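Putative oxidoreductase (Thermus thermophilus, PDB 2ISM) is a putative oxidoreductase of a dehydrogenase family, built as a six-bladed beta-propeller that carries a bound calcium ion. Local coordinates at residues I140-G143 with M147-V150; I171-L174 with P180-G183; A81-P84 with Q88-Y91. All coordinates share one frame; numbering follows the deposited sequence.

Contact 1: residues I140-G143 with M147-V150; sequences IAFG and MLYV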
ATOM      1  N   ILE B 140       6.132   3.894 -22.430  1.00  9.24           N
ATOM      2  CA  ILE B 140       7.568   3.967 -22.207  1.00  9.22           C
ATOM      3  C   ILE B 140       7.829   4.170 -20.729  1.00  9.92           C
ATOM      4  O   ILE B 140       7.027   4.785 -20.031  1.00 11.06           O
ATOM      5  CB  ILE B 140       8.246   5.119 -22.998  1.00  8.83           C
ATOM      6  CG1 ILE B 140       7.748   6.483 -22.506  1.00 11.30           C
ATOM      7  CG2 ILE B 140       7.988   4.949 -24.480  1.00  6.65           C
ATOM      8  CD1 ILE B 140       8.532   7.673 -23.093  1.00 10.80           C
ATOM      9  N   ALA B 141       8.954   3.648 -20.254  1.00  9.97           N
ATOM     10  CA  ALA B 141       9.302   3.778 -18.852  1.00 11.91           C
ATOM     11  C   ALA B 141      10.724   3.311 -18.624  1.00 13.37           C
ATOM     12  O   ALA B 141      11.223   2.439 -19.332  1.00 11.72           O
ATOM     13  CB  ALA B 141       8.349   2.951 -17.995  1.00 11.76           C
ATOM     14  N   PHE B 142      11.372   3.901 -17.629  1.00  8.42           N
ATOM     15  CA  PHE B 142      12.733   3.526 -17.285  1.00 10.08           C
ATOM     16  C   PHE B 142      12.647   2.461 -16.201  1.00 12.98           C
ATOM     17  O   PHE B 142      11.959   2.638 -15.194  1.00 13.19           O
ATOM     18  CB  PHE B 142      13.494   4.756 -16.802  1.00 10.87           C
ATOM     19  CG  PHE B 142      13.853   5.709 -17.914  1.00 12.77           C
ATOM     20  CD1 PHE B 142      14.998   5.502 -18.679  1.00  9.16           C
ATOM     21  CD2 PHE B 142      13.021   6.777 -18.229  1.00 12.01           C
ATOM     22  CE1 PHE B 142      15.313   6.347 -19.745  1.00 14.27           C
ATOM     23  CE2 PHE B 142      13.322   7.632 -19.294  1.00 12.93           C
ATOM     24  CZ  PHE B 142      14.469   7.418 -20.055  1.00 12.83           C
ATOM     25  N   GLY B 143      13.331   1.346 -16.422  1.00 11.20           N
ATOM     26  CA  GLY B 143      13.292   0.260 -15.459  1.00 12.83           C
ATOM     27  C   GLY B 143      14.310   0.358 -14.341  1.00 16.54           C
ATOM     28  O   GLY B 143      15.066   1.329 -14.264  1.00 15.58           O
ATOM     29  N   MET B 147      17.417   1.595 -17.771  1.00 13.56           N
ATOM     30  CA  MET B 147      17.259   1.589 -19.220  1.00 10.93           C
ATOM     31  C   MET B 147      15.851   1.983 -19.640  1.00 12.70           C
ATOM     32  O   MET B 147      14.901   1.839 -18.872  1.00 10.31           O
ATOM     33  CB  MET B 147      17.604   0.206 -19.780  1.00 10.12           C
ATOM     34  CG  MET B 147      19.014  -0.248 -19.406  1.00 11.08           C
ATOM     35  SD  MET B 147      20.284   0.867 -20.064  1.00 23.23           S
ATOM     36  CE  MET B 147      21.300  -0.239 -20.885  1.00 22.23           C
ATOM     37  N   LEU B 148      15.726   2.477 -20.867  1.00  9.61           N
ATOM     38  CA  LEU B 148      14.435   2.902 -21.399  1.00 11.81           C
ATOM     39  C   LEU B 148      13.717   1.776 -22.136  1.00 12.72           C
ATOM     40  O   LEU B 148      14.211   1.263 -23.138  1.00 13.35           O
ATOM     41  CB  LEU B 148      14.626   4.087 -22.349  1.00 11.67           C
ATOM     42  CG  LEU B 148      13.362   4.564 -23.078  1.00 16.04           C
ATOM     43  CD1 LEU B 148      12.313   4.992 -22.067  1.00 13.40           C
ATOM     44  CD2 LEU B 148      13.711   5.717 -24.010  1.00 15.02           C
ATOM     45  N   TYR B 149      12.546   1.400 -21.633  1.00 12.54           N
ATOM     46  CA  TYR B 149      11.745   0.347 -22.242  1.00 12.00           C
ATOM     47  C   TYR B 149      10.626   0.994 -23.044  1.00 10.12           C
ATOM     48  O   TYR B 149       9.985   1.936 -22.576  1.00  7.12           O
ATOM     49  CB  TYR B 149      11.169  -0.569 -21.160  1.00 10.78           C
ATOM     50  CG  TYR B 149      12.210  -1.444 -20.500  1.00 10.56           C
ATOM     51  CD1 TYR B 149      12.259  -2.812 -20.758  1.00 11.71           C
ATOM     52  CD2 TYR B 149      13.150  -0.904 -19.618  1.00  8.76           C
ATOM     53  CE1 TYR B 149      13.219  -3.629 -20.151  1.00 13.79           C
ATOM     54  CE2 TYR B 149      14.113  -1.711 -19.005  1.00 10.04           C
ATOM     55  CZ  TYR B 149      14.139  -3.072 -19.275  1.00 13.79           C
ATOM     56  OH  TYR B 149      15.069  -3.886 -18.662  1.00 17.63           O
ATOM     57  N   VAL B 150      10.392   0.469 -24.245  1.00 11.19           N
ATOM     58  CA  VAL B 150       9.383   1.013 -25.158  1.00 13.17           C
ATOM     59  C   VAL B 150       8.499  -0.075 -25.756  1.00  8.19           C
ATOM     60  O   VAL B 150       9.014  -1.041 -26.314  1.00 11.34           O
ATOM     61  CB  VAL B 150      10.075   1.736 -26.338  1.00 11.89           C
ATOM     62  CG1 VAL B 150       9.043   2.451 -27.201  1.00 11.61           C
ATOM     63  CG2 VAL B 150      11.133   2.703 -25.805  1.00 10.13           C
TER
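Leu148 sends CG anti to its backbone N (chi1 175°), while Phe142 turns its ring back beside its own N (chi1 -73°); the two then cross, with Leu148 CD1 lying 3.9 Å from the Phe142 ring centroid, a CH-pi contact over one face, offset toward the rim. Leu148 CB closes on the same ring at CE1, 3.5 Å away. On this face of the hairpin Ile140 lies alongside Val150, both pointing the same way, with Ile140 CG2 3.8 Å from Val150 CG1. The backbones run antiparallel. Ala141 and Tyr149 form the hydrogen-bonded pair, Ala141 N to Tyr149 O at 3.1 Å and Tyr149 N to Ala141 O at 2.9 Å; Ile140-Val150 and Phe142-Leu148 are the non-hydrogen-bonded pairs that flank it. A third bond, Gly143 N to Met147 O at 3.0 Å, carries the ladder into the turn. Tyr149 projects from the other face, brings CE2 to 4.1 Å from Gly143 CA, and hands its OH to Asp145 in the same turn. The hairpin forms the first two strands of one propeller blade, with 170-174 bonded beside 148-151. The face bearing Ile140, Phe142, Leu148 and Val150 packs on strands 77-82 and 92-98 of the preceding blade, whereas Tyr149 meets Tyr197 of its own blade and Trp209 of the next one edge-to-face.

Contact 2: residues I171-L174 with P180-G183; sequences ILRL and PAPG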
ATOM      1  N   ILE B 171       8.965  -4.983 -27.615  1.00  9.09           N
ATOM      2  CA  ILE B 171       9.240  -4.232 -26.406  1.00  9.86           C
ATOM      3  C   ILE B 171      10.720  -3.975 -26.658  1.00  9.69           C
ATOM      4  O   ILE B 171      11.500  -4.913 -26.859  1.00 11.48           O
ATOM      5  CB  ILE B 171       9.056  -5.031 -25.099  1.00  9.41           C
ATOM      6  CG1 ILE B 171       7.562  -5.189 -24.796  1.00  9.03           C
ATOM      7  CG2 ILE B 171       9.715  -4.277 -23.941  1.00 14.50           C
ATOM      8  CD1 ILE B 171       7.269  -5.893 -23.472  1.00 16.68           C
ATOM      9  N   LEU B 172      11.095  -2.703 -26.702  1.00  8.13           N
ATOM     10  CA  LEU B 172      12.474  -2.329 -26.962  1.00  6.83           C
ATOM     11  C   LEU B 172      13.144  -1.873 -25.681  1.00  8.80           C
ATOM     12  O   LEU B 172      12.472  -1.448 -24.744  1.00 11.00           O
ATOM     13  CB  LEU B 172      12.513  -1.188 -27.988  1.00  9.18           C
ATOM     14  CG  LEU B 172      11.577  -1.325 -29.201  1.00  9.65           C
ATOM     15  CD1 LEU B 172      11.596  -0.036 -30.017  1.00  8.84           C
ATOM     16  CD2 LEU B 172      12.000  -2.507 -30.050  1.00 10.46           C
ATOM     17  N   ARG B 173      14.471  -1.969 -25.640  1.00  7.82           N
ATOM     18  CA  ARG B 173      15.221  -1.516 -24.474  1.00 11.61           C
ATOM     19  C   ARG B 173      16.427  -0.719 -24.955  1.00  8.59           C
ATOM     20  O   ARG B 173      17.265  -1.225 -25.703  1.00 14.29           O
ATOM     21  CB  ARG B 173      15.688  -2.683 -23.609  1.00 12.12           C
ATOM     22  CG  ARG B 173      16.239  -2.207 -22.274  1.00 11.92           C
ATOM     23  CD  ARG B 173      16.716  -3.351 -21.407  1.00 14.22           C
ATOM     24  NE  ARG B 173      17.871  -4.012 -21.990  1.00 19.55           N
ATOM     25  CZ  ARG B 173      18.824  -4.599 -21.278  1.00 19.17           C
ATOM     26  NH1 ARG B 173      18.755  -4.602 -19.957  1.00 22.06           N
ATOM     27  NH2 ARG B 173      19.844  -5.187 -21.886  1.00 17.88           N
ATOM     28  N   LEU B 174      16.501   0.530 -24.520  1.00 10.56           N
ATOM     29  CA  LEU B 174      17.567   1.427 -24.938  1.00 11.66           C
ATOM     30  C   LEU B 174      18.250   2.091 -23.748  1.00 12.61           C
ATOM     31  O   LEU B 174      17.762   2.026 -22.627  1.00 12.38           O
ATOM     32  CB  LEU B 174      16.970   2.531 -25.808  1.00 12.25           C
ATOM     33  CG  LEU B 174      15.854   2.196 -26.802  1.00 15.02           C
ATOM     34  CD1 LEU B 174      15.241   3.496 -27.315  1.00 15.40           C
ATOM     35  CD2 LEU B 174      16.400   1.365 -27.953  1.00 19.61           C
ATOM     36  N   PRO B 180      21.041   0.977 -28.450  1.00 17.09           N
ATOM     37  CA  PRO B 180      20.551  -0.333 -28.019  1.00 17.29           C
ATOM     38  C   PRO B 180      21.209  -0.610 -26.670  1.00 17.26           C
ATOM     39  O   PRO B 180      22.409  -0.389 -26.510  1.00 15.80           O
ATOM     40  CB  PRO B 180      21.066  -1.266 -29.108  1.00 17.55           C
ATOM     41  CG  PRO B 180      21.041  -0.402 -30.318  1.00 17.23           C
ATOM     42  CD  PRO B 180      21.602   0.906 -29.811  1.00 16.90           C
ATOM     43  N   ALA B 181      20.428  -1.082 -25.707  1.00 13.93           N
ATOM     44  CA  ALA B 181      20.946  -1.357 -24.369  1.00 16.40           C
ATOM     45  C   ALA B 181      21.972  -2.486 -24.361  1.00 16.34           C
ATOM     46  O   ALA B 181      21.764  -3.531 -24.976  1.00 16.89           O
ATOM     47  CB  ALA B 181      19.792  -1.699 -23.428  1.00 16.40           C
ATOM     48  N   PRO B 182      23.102  -2.288 -23.667  1.00 15.94           N
ATOM     49  CA  PRO B 182      24.090  -3.367 -23.648  1.00 17.72           C
ATOM     50  C   PRO B 182      23.482  -4.615 -23.022  1.00 20.77           C
ATOM     51  O   PRO B 182      22.700  -4.528 -22.076  1.00 19.87           O
ATOM     52  CB  PRO B 182      25.240  -2.779 -22.825  1.00 19.33           C
ATOM     53  CG  PRO B 182      24.567  -1.752 -21.956  1.00 18.67           C
ATOM     54  CD  PRO B 182      23.574  -1.123 -22.900  1.00 17.55           C
ATOM     55  N   GLY B 183      23.829  -5.774 -23.566  1.00 21.29           N
ATOM     56  CA  GLY B 183      23.282  -7.005 -23.038  1.00 21.24           C
ATOM     57  C   GLY B 183      21.960  -7.386 -23.685  1.00 21.21           C
ATOM     58  O   GLY B 183      21.372  -8.399 -23.315  1.00 21.90           O
TER
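Arg173 reaches over Ala181 with its long side chain and brings its guanidinium group to the backbone of Pro182 and Gly183. The first two torsions are extended, with CG anti to the backbone N (chi1 -169°), and the chain then bends at chi3 (66°), which carries NE and CZ past the Ala181 methyl. Ala181 CB points back at the strand and sits 3.8 Å from Arg173 CG and 3.3 Å from Arg173 NE, at an oblique angle to the guanidinium plane. Farther out, Arg173 NH2 lies 2.9 Å from Pro182 O, but the angle is too poor for a hydrogen bond; the neighbouring Gly183 C, 3.5 Å from Arg173 NH2, sits at the edge of the group. Between the backbones, Ala181 N donates to Arg173 O across 3.2 Å. This bond belongs to a single bridge, with Leu174 and Pro180 as the bridged pair, between the end of strand 170-174 and the loop that leads on to strand 196-199. Arg173 NH1 forms a salt bridge with Asp145, in the turn of hairpin 140-151, and Met147 of that hairpin packs on Ala181 and Pro182. The charge of Arg173 is thus paired with Asp145, while toward the loop its positive end faces a carbonyl oxygen, an attraction that is probably electrostatic rather than a directed bond.

Contact 3: residues A81-P84 with Q88-Y91; sequences ALHP and QEPY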
ATOM      1  N   ALA B  81       7.938   9.795 -19.867  1.00  9.49           N
ATOM      2  CA  ALA B  81       8.798   9.373 -18.761  1.00  9.62           C
ATOM      3  C   ALA B  81       9.957  10.330 -18.534  1.00 13.17           C
ATOM      4  O   ALA B  81      10.584  10.797 -19.483  1.00 14.83           O
ATOM      5  CB  ALA B  81       9.331   7.962 -19.010  1.00 11.67           C
ATOM      6  N   LEU B  82      10.239  10.622 -17.268  1.00 13.72           N
ATOM      7  CA  LEU B  82      11.338  11.522 -16.931  1.00 14.70           C
ATOM      8  C   LEU B  82      12.656  10.754 -16.963  1.00 14.47           C
ATOM      9  O   LEU B  82      12.687   9.550 -16.695  1.00 13.88           O
ATOM     10  CB  LEU B  82      11.144  12.108 -15.524  1.00 16.03           C
ATOM     11  CG  LEU B  82       9.834  12.822 -15.189  1.00 14.75           C
ATOM     12  CD1 LEU B  82       9.862  13.261 -13.732  1.00 18.11           C
ATOM     13  CD2 LEU B  82       9.645  14.025 -16.098  1.00 14.32           C
ATOM     14  N   HIS B  83      13.739  11.450 -17.296  1.00 12.67           N
ATOM     15  CA  HIS B  83      15.062  10.835 -17.327  1.00 14.10           C
ATOM     16  C   HIS B  83      15.320  10.313 -15.912  1.00 16.46           C
ATOM     17  O   HIS B  83      14.917  10.940 -14.939  1.00 16.84           O
ATOM     18  CB  HIS B  83      16.114  11.886 -17.707  1.00 14.80           C
ATOM     19  CG  HIS B  83      17.488  11.329 -17.909  1.00 13.94           C
ATOM     20  ND1 HIS B  83      18.244  10.815 -16.876  1.00 17.75           N
ATOM     21  CD2 HIS B  83      18.244  11.207 -19.026  1.00 15.03           C
ATOM     22  CE1 HIS B  83      19.406  10.401 -17.349  1.00 13.18           C
ATOM     23  NE2 HIS B  83      19.431  10.627 -18.650  1.00 17.19           N
ATOM     24  N   PRO B  84      15.979   9.150 -15.779  1.00 14.49           N
ATOM     25  CA  PRO B  84      16.261   8.589 -14.452  1.00 16.38           C
ATOM     26  C   PRO B  84      16.959   9.556 -13.491  1.00 21.01           C
ATOM     27  O   PRO B  84      16.747   9.494 -12.279  1.00 20.08           O
ATOM     28  CB  PRO B  84      17.124   7.372 -14.773  1.00 18.98           C
ATOM     29  CG  PRO B  84      16.558   6.913 -16.070  1.00 17.88           C
ATOM     30  CD  PRO B  84      16.408   8.221 -16.837  1.00 10.23           C
ATOM     31  N   GLN B  88      18.844  16.708 -12.950  1.00 26.23           N
ATOM     32  CA  GLN B  88      20.267  16.892 -13.256  1.00 31.40           C
ATOM     33  C   GLN B  88      20.424  16.725 -14.760  1.00 28.61           C
ATOM     34  O   GLN B  88      21.175  17.448 -15.409  1.00 24.46           O
ATOM     35  CB  GLN B  88      21.137  15.861 -12.530  1.00 36.50           C
ATOM     36  CG  GLN B  88      22.248  15.278 -13.408  1.00 48.92           C
ATOM     37  CD  GLN B  88      23.538  15.025 -12.655  1.00 55.89           C
ATOM     38  OE1 GLN B  88      24.208  14.014 -12.873  1.00 61.56           O
ATOM     39  NE2 GLN B  88      23.902  15.953 -11.777  1.00 60.97           N
ATOM     40  N   GLU B  89      19.729  15.728 -15.292  1.00 26.00           N
ATOM     41  CA  GLU B  89      19.699  15.472 -16.724  1.00 24.79           C
ATOM     42  C   GLU B  89      18.271  15.947 -16.967  1.00 22.30           C
ATOM     43  O   GLU B  89      17.321  15.193 -16.777  1.00 18.76           O
ATOM     44  CB  GLU B  89      19.833  13.975 -17.012  1.00 25.76           C
ATOM     45  CG  GLU B  89      21.145  13.359 -16.531  1.00 31.02           C
ATOM     46  CD  GLU B  89      22.334  13.726 -17.405  1.00 36.94           C
ATOM     47  OE1 GLU B  89      22.182  14.575 -18.310  1.00 34.67           O
ATOM     48  OE2 GLU B  89      23.426  13.163 -17.180  1.00 39.55           O
ATOM     49  N   PRO B  90      18.108  17.223 -17.350  1.00 20.23           N
ATOM     50  CA  PRO B  90      16.825  17.880 -17.615  1.00 19.06           C
ATOM     51  C   PRO B  90      16.311  17.279 -18.909  1.00 19.92           C
ATOM     52  O   PRO B  90      16.587  17.798 -19.989  1.00 20.00           O
ATOM     53  CB  PRO B  90      17.221  19.340 -17.741  1.00 23.52           C
ATOM     54  CG  PRO B  90      18.516  19.237 -18.459  1.00 25.22           C
ATOM     55  CD  PRO B  90      19.222  18.126 -17.701  1.00 24.37           C
ATOM     56  N   TYR B  91      15.536  16.209 -18.807  1.00 15.53           N
ATOM     57  CA  TYR B  91      15.028  15.570 -20.008  1.00 15.84           C
ATOM     58  C   TYR B  91      13.728  14.840 -19.691  1.00 17.25           C
ATOM     59  O   TYR B  91      13.624  14.117 -18.700  1.00 14.95           O
ATOM     60  CB  TYR B  91      15.971  14.644 -20.778  1.00 16.05           C
ATOM     61  CG  TYR B  91      17.227  15.347 -21.251  1.00 21.83           C
ATOM     62  CD1 TYR B  91      17.167  16.328 -22.241  1.00 22.51           C
ATOM     63  CD2 TYR B  91      18.470  15.057 -20.683  1.00 22.94           C
ATOM     64  CE1 TYR B  91      18.312  17.007 -22.655  1.00 23.79           C
ATOM     65  CE2 TYR B  91      19.625  15.732 -21.090  1.00 24.65           C
ATOM     66  CZ  TYR B  91      19.536  16.705 -22.075  1.00 26.77           C
ATOM     67  OH  TYR B  91      20.665  17.383 -22.472  1.00 26.34           O
TER
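The imidazole of His83 carries the aliphatic part of Glu89 on one face: Glu89 CB stands 3.5 Å from the ring centroid, almost directly over the centre, in a CH-pi contact. Glu89 CG extends the cover toward one side of the ring and comes 3.5 Å from His83 CE1. The carboxylate beyond it is inclined 31° to the imidazole plane and leads away, with Glu89 OE1 still 4.8 Å from His83 NE2, so the pair meets through carbon rather than charge. With chi1 at -62°, CG of Glu89 lies beside its backbone N and over the ring; the bend at chi2 (-75°) then turns the carboxylate away, where OE2 forms a salt bridge with Arg85 in the intervening turn. The same Arg85 offers its backbone N to His83 ND1; this bond and the Glu89 methylene groups together probably fix the tilt of the imidazole. Tyr91 runs beside His83 in the same direction, CB to CB 4.1 Å, and the two rings touch obliquely through Tyr91 CD2 and His83 CD2, 4.2 Å apart. The backbones are joined by His83 N donating to Tyr91 O over 3.0 Å. This loop links strand 77-82, the first of its blade, to the antiparallel strand 92-98, and the His83-Tyr91 bond continues the pairing that Ala81 makes with Tyr93. Around it, Tyr91 forms a cation-pi contact with Arg109 of strand 104-112, Leu82 packs on Leu39, Ala81 packs on Ile140 and Phe142 of strand 140-142 in the following blade, and Pro84 on Phe142.

Contacts 3, 1 and 2 follow one another along the chain and pass from one propeller blade to the next. Contacts 1 and 2 share a blade, their centres 9 Å apart, and neighbouring strands are stitched by probable backbone hydrogen bonds, Val150 O to Leu172 N and Leu148 N to Leu174 O, each 2.7 Å. Contact 3 belongs to the preceding blade, with its centre 12 Å from that of contact 1; Phe142 bridges the seam, its CD1 3.4 Å from Pro84 CG. Contacts 2 and 3 do not touch, their nearest atoms about 8 Å apart. The calcium ion is held by Glu233 and Tyr243, neither of which lies in these segments.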